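Local coordinates for amino acid amide racemase (Ochrobactrum anthropi, PDB 6GIO), which is a pyridoxal-5'-phosphate-containing enzyme of the class-III aminotransferase family, with two subunits in its assembly, at residues K32-I37 with P401-E406; S138-L143 with G148-T153. One frame throughout, in Å; residues are numbered along the deposited sequence.

Contact 1: K32-I37 with P401-E406; sequences KGNRLI and PLTLTE
N34 reaches out of a tight hairpin turn and sets its side-chain amide against T403 and the backbone around it. Two polar bonds carry the contact. T403 OG1 donates to N34 OD1 at 2.4 Å, a very short separation whose exact value is doubtful. From the other end of the same amide, N34 ND2 gives a weak bond to T403 O at 2.7 Å, bent to 148° at the hydrogen. With CG anti to its carbonyl carbon (chi1 -55°), N34 projects its amide from the type II' turn K32-R35 onto the type I turn P401-L404.

The rest is van der Waals contact. N34 OD1 also lies 3.4 Å from P401 CB. N34 ND2 passes 3.4 Å from L404 CA, where the chain heads toward the helix.

Beyond the two segments, E408 OE1 accepts from both N34 ND2 and T405 N. T405 is the N-cap of helix 406-424, and R35 adds a salt bridge to E411 of that helix.

The chemistry implies an amide with a defined rotation: T403 O and E408 OE1, both acceptors, mark its nitrogen end, so a flip would set oxygen against oxygen there; the T403 hydroxyl could serve either way and decides less. One asparagine thus ties the hairpin between strands 28-32 and 35-38 to the start of helix 406-424.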
loop_
_atom_site.group_PDB
_atom_site.type_symbol
_atom_site.label_atom_id
_atom_site.label_comp_id
_atom_site.label_asym_id
_atom_site.label_seq_id
_atom_site.Cartn_x
_atom_site.Cartn_y
_atom_site.Cartn_z
ATOM N N LYS C 32 -24.644 -3.023 -2.837
ATOM C CA LYS C 32 -25.694 -2.323 -2.111
ATOM C C LYS C 32 -26.056 -3.055 -0.853
ATOM O O LYS C 32 -26.538 -4.204 -0.901
ATOM C CB LYS C 32 -26.951 -2.156 -2.983
ATOM C CG LYS C 32 -28.016 -1.282 -2.343
ATOM C CD LYS C 32 -29.388 -1.508 -2.963
ATOM C CE LYS C 32 -30.456 -0.707 -2.224
ATOM N NZ LYS C 32 -31.145 0.232 -3.153
ATOM N N GLY C 33 -25.844 -2.374 0.281
ATOM C CA GLY C 33 -26.043 -2.981 1.566
ATOM C C GLY C 33 -25.052 -4.091 1.744
ATOM O O GLY C 33 -23.853 -3.950 1.473
ATOM N N ASN C 34 -25.557 -5.225 2.178
ATOM C CA ASN C 34 -24.738 -6.406 2.314
ATOM C C ASN C 34 -24.753 -7.255 1.027
ATOM O O ASN C 34 -24.368 -8.425 1.064
ATOM C CB ASN C 34 -25.213 -7.195 3.534
ATOM C CG ASN C 34 -25.230 -6.341 4.810
ATOM O OD1 ASN C 34 -24.350 -5.515 5.028
ATOM N ND2 ASN C 34 -26.262 -6.498 5.615
ATOM N N ARG C 35 -25.176 -6.696 -0.103
ATOM C CA ARG C 35 -25.203 -7.494 -1.363
ATOM C C ARG C 35 -24.285 -6.939 -2.434
ATOM O O ARG C 35 -24.031 -5.735 -2.457
ATOM C CB ARG C 35 -26.631 -7.589 -1.919
ATOM C CG ARG C 35 -27.697 -7.987 -0.886
ATOM C CD ARG C 35 -29.050 -8.247 -1.551
ATOM N NE ARG C 35 -29.012 -9.527 -2.244
ATOM C CZ ARG C 35 -29.258 -10.706 -1.665
ATOM N NH1 ARG C 35 -29.174 -11.808 -2.396
ATOM N NH2 ARG C 35 -29.607 -10.789 -0.382
ATOM N N LEU C 36 -23.772 -7.818 -3.306
ATOM C CA LEU C 36 -22.896 -7.432 -4.395
ATOM C C LEU C 36 -23.625 -7.681 -5.707
ATOM O O LEU C 36 -24.370 -8.661 -5.828
ATOM C CB LEU C 36 -21.578 -8.221 -4.380
ATOM C CG LEU C 36 -20.668 -7.842 -3.199
ATOM C CD1 LEU C 36 -19.546 -8.851 -3.064
ATOM C CD2 LEU C 36 -20.123 -6.419 -3.328
ATOM N N ILE C 37 -23.408 -6.800 -6.686
ATOM C CA ILE C 37 -24.126 -6.932 -7.964
ATOM C C ILE C 37 -23.220 -7.486 -9.047
ATOM O O ILE C 37 -22.224 -6.883 -9.423
ATOM C CB ILE C 37 -24.703 -5.579 -8.458
ATOM C CG1 ILE C 37 -25.350 -4.812 -7.319
ATOM C CG2 ILE C 37 -25.640 -5.811 -9.649
ATOM C CD1 ILE C 37 -26.465 -5.519 -6.597
ATOM N N PRO C 401 -20.175 -8.450 6.211
ATOM C CA PRO C 401 -20.321 -7.116 6.797
ATOM C C PRO C 401 -21.001 -7.189 8.173
ATOM O O PRO C 401 -21.883 -8.050 8.412
ATOM C CB PRO C 401 -21.203 -6.405 5.789
ATOM C CG PRO C 401 -20.964 -7.119 4.502
ATOM C CD PRO C 401 -20.852 -8.549 4.909
ATOM N N LEU C 402 -20.554 -6.348 9.083
ATOM C CA LEU C 402 -21.079 -6.309 10.423
ATOM C C LEU C 402 -22.555 -5.903 10.423
ATOM O O LEU C 402 -23.260 -6.062 11.420
ATOM C CB LEU C 402 -20.274 -5.296 11.243
ATOM C CG LEU C 402 -18.791 -5.647 11.452
ATOM C CD1 LEU C 402 -18.177 -4.820 12.590
ATOM C CD2 LEU C 402 -18.612 -7.110 11.754
ATOM N N THR C 403 -23.003 -5.369 9.290
ATOM C CA THR C 403 -24.380 -4.963 9.110
ATOM C C THR C 403 -25.282 -6.090 8.627
ATOM O O THR C 403 -26.435 -5.847 8.272
ATOM C CB THR C 403 -24.436 -3.816 8.079
ATOM O OG1 THR C 403 -23.671 -4.190 6.935
ATOM C CG2 THR C 403 -23.831 -2.528 8.697
ATOM N N LEU C 404 -24.768 -7.314 8.623
ATOM C CA LEU C 404 -25.545 -8.475 8.228
ATOM C C LEU C 404 -26.866 -8.547 9.029
ATOM O O LEU C 404 -26.870 -8.443 10.268
ATOM C CB LEU C 404 -24.723 -9.751 8.410
ATOM C CG LEU C 404 -25.315 -11.027 7.797
ATOM C CD1 LEU C 404 -25.269 -11.016 6.273
ATOM C CD2 LEU C 404 -24.614 -12.256 8.361
ATOM N N THR C 405 -27.985 -8.711 8.321
ATOM C CA THR C 405 -29.315 -8.754 9.007
ATOM C C THR C 405 -29.708 -10.175 9.414
ATOM O O THR C 405 -29.140 -11.163 8.924
ATOM C CB THR C 405 -30.442 -8.142 8.148
ATOM O OG1 THR C 405 -30.684 -8.955 6.999
ATOM C CG2 THR C 405 -30.070 -6.752 7.708
ATOM N N GLU C 406 -30.685 -10.286 10.308
ATOM C CA GLU C 406 -31.173 -11.617 10.699
ATOM C C GLU C 406 -31.833 -12.398 9.558
ATOM O O GLU C 406 -31.565 -13.572 9.413
ATOM C CB GLU C 406 -31.995 -11.563 11.977
ATOM C CG GLU C 406 -31.089 -11.235 13.165
ATOM C CD GLU C 406 -31.806 -11.123 14.506
ATOM O OE1 GLU C 406 -32.610 -12.011 14.840
ATOM O OE2 GLU C 406 -31.515 -10.162 15.248
#

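Contact 2: S138-L143 with G148-T153; sequences SYHGNL and GISGHT. With PLP (pyridoxal-5'-phosphate), chain G.
S150 holds OG beside its own backbone N (chi1 -66°), which brings the hydroxyl to H140, while S138 tucks OG between its backbone N and carbonyl carbon (chi1 77°), within range of G151. H140 N donates to S150 OG over 2.9 Å, nearly straight at 160°, and the same hydroxyl is bonded to S146 O. G151 N is shared between two acceptors of one residue, S138 O at 3.0 Å and S138 OG at 3.1 Å; that serine hydroxyl is also bonded to F135 O.

The imidazole of H140 has I149 O at its edge, in the ring plane and 3.8 Å from CD2. I149 CD1 packs 4.0 Å from H140 CD2, its chain running roughly perpendicular to the histidine's. ND1 is bonded to D238, another residue of the cofactor pocket. Y139 has H152 CB near the edge of its ring; Y139 CD1 is 4.0 Å from C4 of pyridoxal-5'-phosphate, and Y139 O comes 3.1 Å from C2.

S150 grips H140 N and G151 holds S138, both from the side away from the cofactor, consistent with fixing the course of the tyrosine-histidine-glycine loop that lines the pocket, familiar from class-III members of the fold-type I family.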
loop_
_atom_site.group_PDB
_atom_site.type_symbol
_atom_site.label_atom_id
_atom_site.label_comp_id
_atom_site.label_asym_id
_atom_site.label_seq_id
_atom_site.Cartn_x
_atom_site.Cartn_y
_atom_site.Cartn_z
ATOM N N SER C 138 0.757 -18.299 10.253
ATOM C CA SER C 138 0.427 -16.901 10.396
ATOM C C SER C 138 0.577 -16.213 9.029
ATOM O O SER C 138 1.383 -16.609 8.197
ATOM C CB SER C 138 1.333 -16.227 11.425
ATOM O OG SER C 138 2.590 -15.974 10.862
ATOM N N TYR C 139 -0.235 -15.192 8.821
ATOM C CA TYR C 139 -0.258 -14.466 7.582
ATOM C C TYR C 139 -0.242 -13.023 8.006
ATOM O O TYR C 139 -1.246 -12.523 8.481
ATOM C CB TYR C 139 -1.511 -14.823 6.782
ATOM C CG TYR C 139 -1.526 -14.214 5.415
ATOM C CD1 TYR C 139 -1.820 -12.855 5.244
ATOM C CD2 TYR C 139 -1.287 -14.981 4.284
ATOM C CE1 TYR C 139 -1.848 -12.277 3.991
ATOM C CE2 TYR C 139 -1.318 -14.406 3.012
ATOM C CZ TYR C 139 -1.592 -13.040 2.881
ATOM O OH TYR C 139 -1.612 -12.415 1.639
ATOM N N HIS C 140 0.926 -12.391 7.898
ATOM C CA HIS C 140 1.090 -10.969 8.229
ATOM C C HIS C 140 1.214 -10.057 6.982
ATOM O O HIS C 140 1.321 -8.835 7.114
ATOM C CB HIS C 140 2.273 -10.797 9.166
ATOM C CG HIS C 140 2.079 -11.475 10.485
ATOM N ND1 HIS C 140 1.052 -11.140 11.343
ATOM C CD2 HIS C 140 2.761 -12.480 11.085
ATOM C CE1 HIS C 140 1.101 -11.931 12.406
ATOM N NE2 HIS C 140 2.140 -12.735 12.287
ATOM N N GLY C 141 1.222 -10.650 5.789
ATOM C CA GLY C 141 1.186 -9.898 4.556
ATOM C C GLY C 141 1.884 -10.576 3.375
ATOM O O GLY C 141 2.449 -11.663 3.526
ATOM N N ASN C 142 1.845 -9.927 2.204
ATOM C CA ASN C 142 2.445 -10.457 0.989
ATOM C C ASN C 142 3.418 -9.481 0.305
ATOM O O ASN C 142 3.669 -9.567 -0.913
ATOM C CB ASN C 142 1.371 -10.928 -0.003
ATOM C CG ASN C 142 1.747 -12.233 -0.685
ATOM O OD1 ASN C 142 2.615 -12.970 -0.205
ATOM N ND2 ASN C 142 1.074 -12.557 -1.765
ATOM N N LEU C 143 3.979 -8.575 1.103
ATOM C CA LEU C 143 5.139 -7.791 0.678
ATOM C C LEU C 143 6.352 -8.362 1.398
ATOM O O LEU C 143 6.249 -9.051 2.447
ATOM C CB LEU C 143 4.983 -6.283 0.965
ATOM C CG LEU C 143 3.726 -5.670 0.318
ATOM C CD1 LEU C 143 3.557 -4.222 0.772
ATOM C CD2 LEU C 143 3.710 -5.770 -1.206
ATOM N N GLY C 148 8.038 -12.050 5.063
ATOM C CA GLY C 148 9.237 -12.557 5.732
ATOM C C GLY C 148 9.059 -13.059 7.157
ATOM O O GLY C 148 9.824 -13.911 7.619
ATOM N N ILE C 149 8.080 -12.520 7.863
ATOM C CA ILE C 149 7.805 -12.954 9.246
ATOM C C ILE C 149 6.557 -13.843 9.303
ATOM O O ILE C 149 6.107 -14.204 10.368
ATOM C CB ILE C 149 7.686 -11.756 10.204
ATOM C CG1 ILE C 149 6.575 -10.807 9.751
ATOM C CG2 ILE C 149 9.010 -11.023 10.293
ATOM C CD1 ILE C 149 5.958 -10.027 10.883
ATOM N N SER C 150 6.018 -14.207 8.143
ATOM C CA SER C 150 4.824 -15.009 8.080
ATOM C C SER C 150 5.144 -16.503 8.061
ATOM O O SER C 150 6.195 -16.901 7.593
ATOM C CB SER C 150 4.027 -14.628 6.840
ATOM O OG SER C 150 3.545 -13.289 6.972
ATOM N N GLY C 151 4.237 -17.333 8.572
ATOM C CA GLY C 151 4.448 -18.779 8.542
ATOM C C GLY C 151 3.544 -19.580 7.621
ATOM O O GLY C 151 3.519 -20.804 7.703
ATOM N N HIS C 152 2.810 -18.934 6.734
ATOM C CA HIS C 152 1.763 -19.673 6.008
ATOM C C HIS C 152 2.368 -20.436 4.827
ATOM O O HIS C 152 3.314 -19.974 4.195
ATOM C CB HIS C 152 0.605 -18.745 5.569
ATOM C CG HIS C 152 -0.646 -19.472 5.137
ATOM N ND1 HIS C 152 -0.843 -19.923 3.845
ATOM C CD2 HIS C 152 -1.783 -19.780 5.813
ATOM C CE1 HIS C 152 -2.028 -20.500 3.751
ATOM N NE2 HIS C 152 -2.625 -20.419 4.927
ATOM N N THR C 153 1.779 -21.592 4.540
ATOM C CA THR C 153 2.185 -22.464 3.437
ATOM C C THR C 153 2.133 -21.814 2.052
ATOM O O THR C 153 2.848 -22.228 1.180
ATOM C CB THR C 153 1.335 -23.759 3.395
ATOM O OG1 THR C 153 -0.036 -23.429 3.173
ATOM C CG2 THR C 153 1.436 -24.501 4.701
HETATM N N1 PLP G . -2.363 -9.578 8.733
HETATM C C2 PLP G . -3.483 -10.337 8.832
HETATM C C2A PLP G . -3.850 -11.070 10.085
HETATM C C3 PLP G . -4.398 -10.492 7.672
HETATM O O3 PLP G . -5.494 -11.251 7.783
HETATM C C4 PLP G . -4.115 -9.779 6.410
HETATM C C4A PLP G . -5.039 -9.915 5.244
HETATM C C5 PLP G . -2.855 -8.956 6.417
HETATM C C6 PLP G . -2.061 -8.915 7.584
HETATM C C5A PLP G . -2.425 -8.228 5.154
HETATM O O4P PLP G . -3.408 -7.343 4.602
HETATM P P PLP G . -3.353 -6.896 3.070
HETATM O O1P PLP G . -4.180 -5.649 3.085
HETATM O O2P PLP G . -3.980 -8.017 2.261
HETATM O O3P PLP G . -1.885 -6.623 2.775
#

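Overall arrangement
Both contacts are largely buried, yet they sit on opposite sides of the chain's centre, with their own centres about 30 Å apart and no shared element. Contact 1 lies farther out, its centre about 18 Å from the centre of the chain, and joins the edge of one seven-stranded sheet to a helix near the end of the chain. Contact 2, its centre about 12 Å from the centre of the chain, links the loops flanking the short helix 144-147, beside the other sheet and the cofactor. In sequence it is nested within the long span that contact 1 closes. Contact 1 relies on one side-chain amide; contact 2 combines backbone N-H groups, serine hydroxyls and aromatic rings to shape a pocket wall.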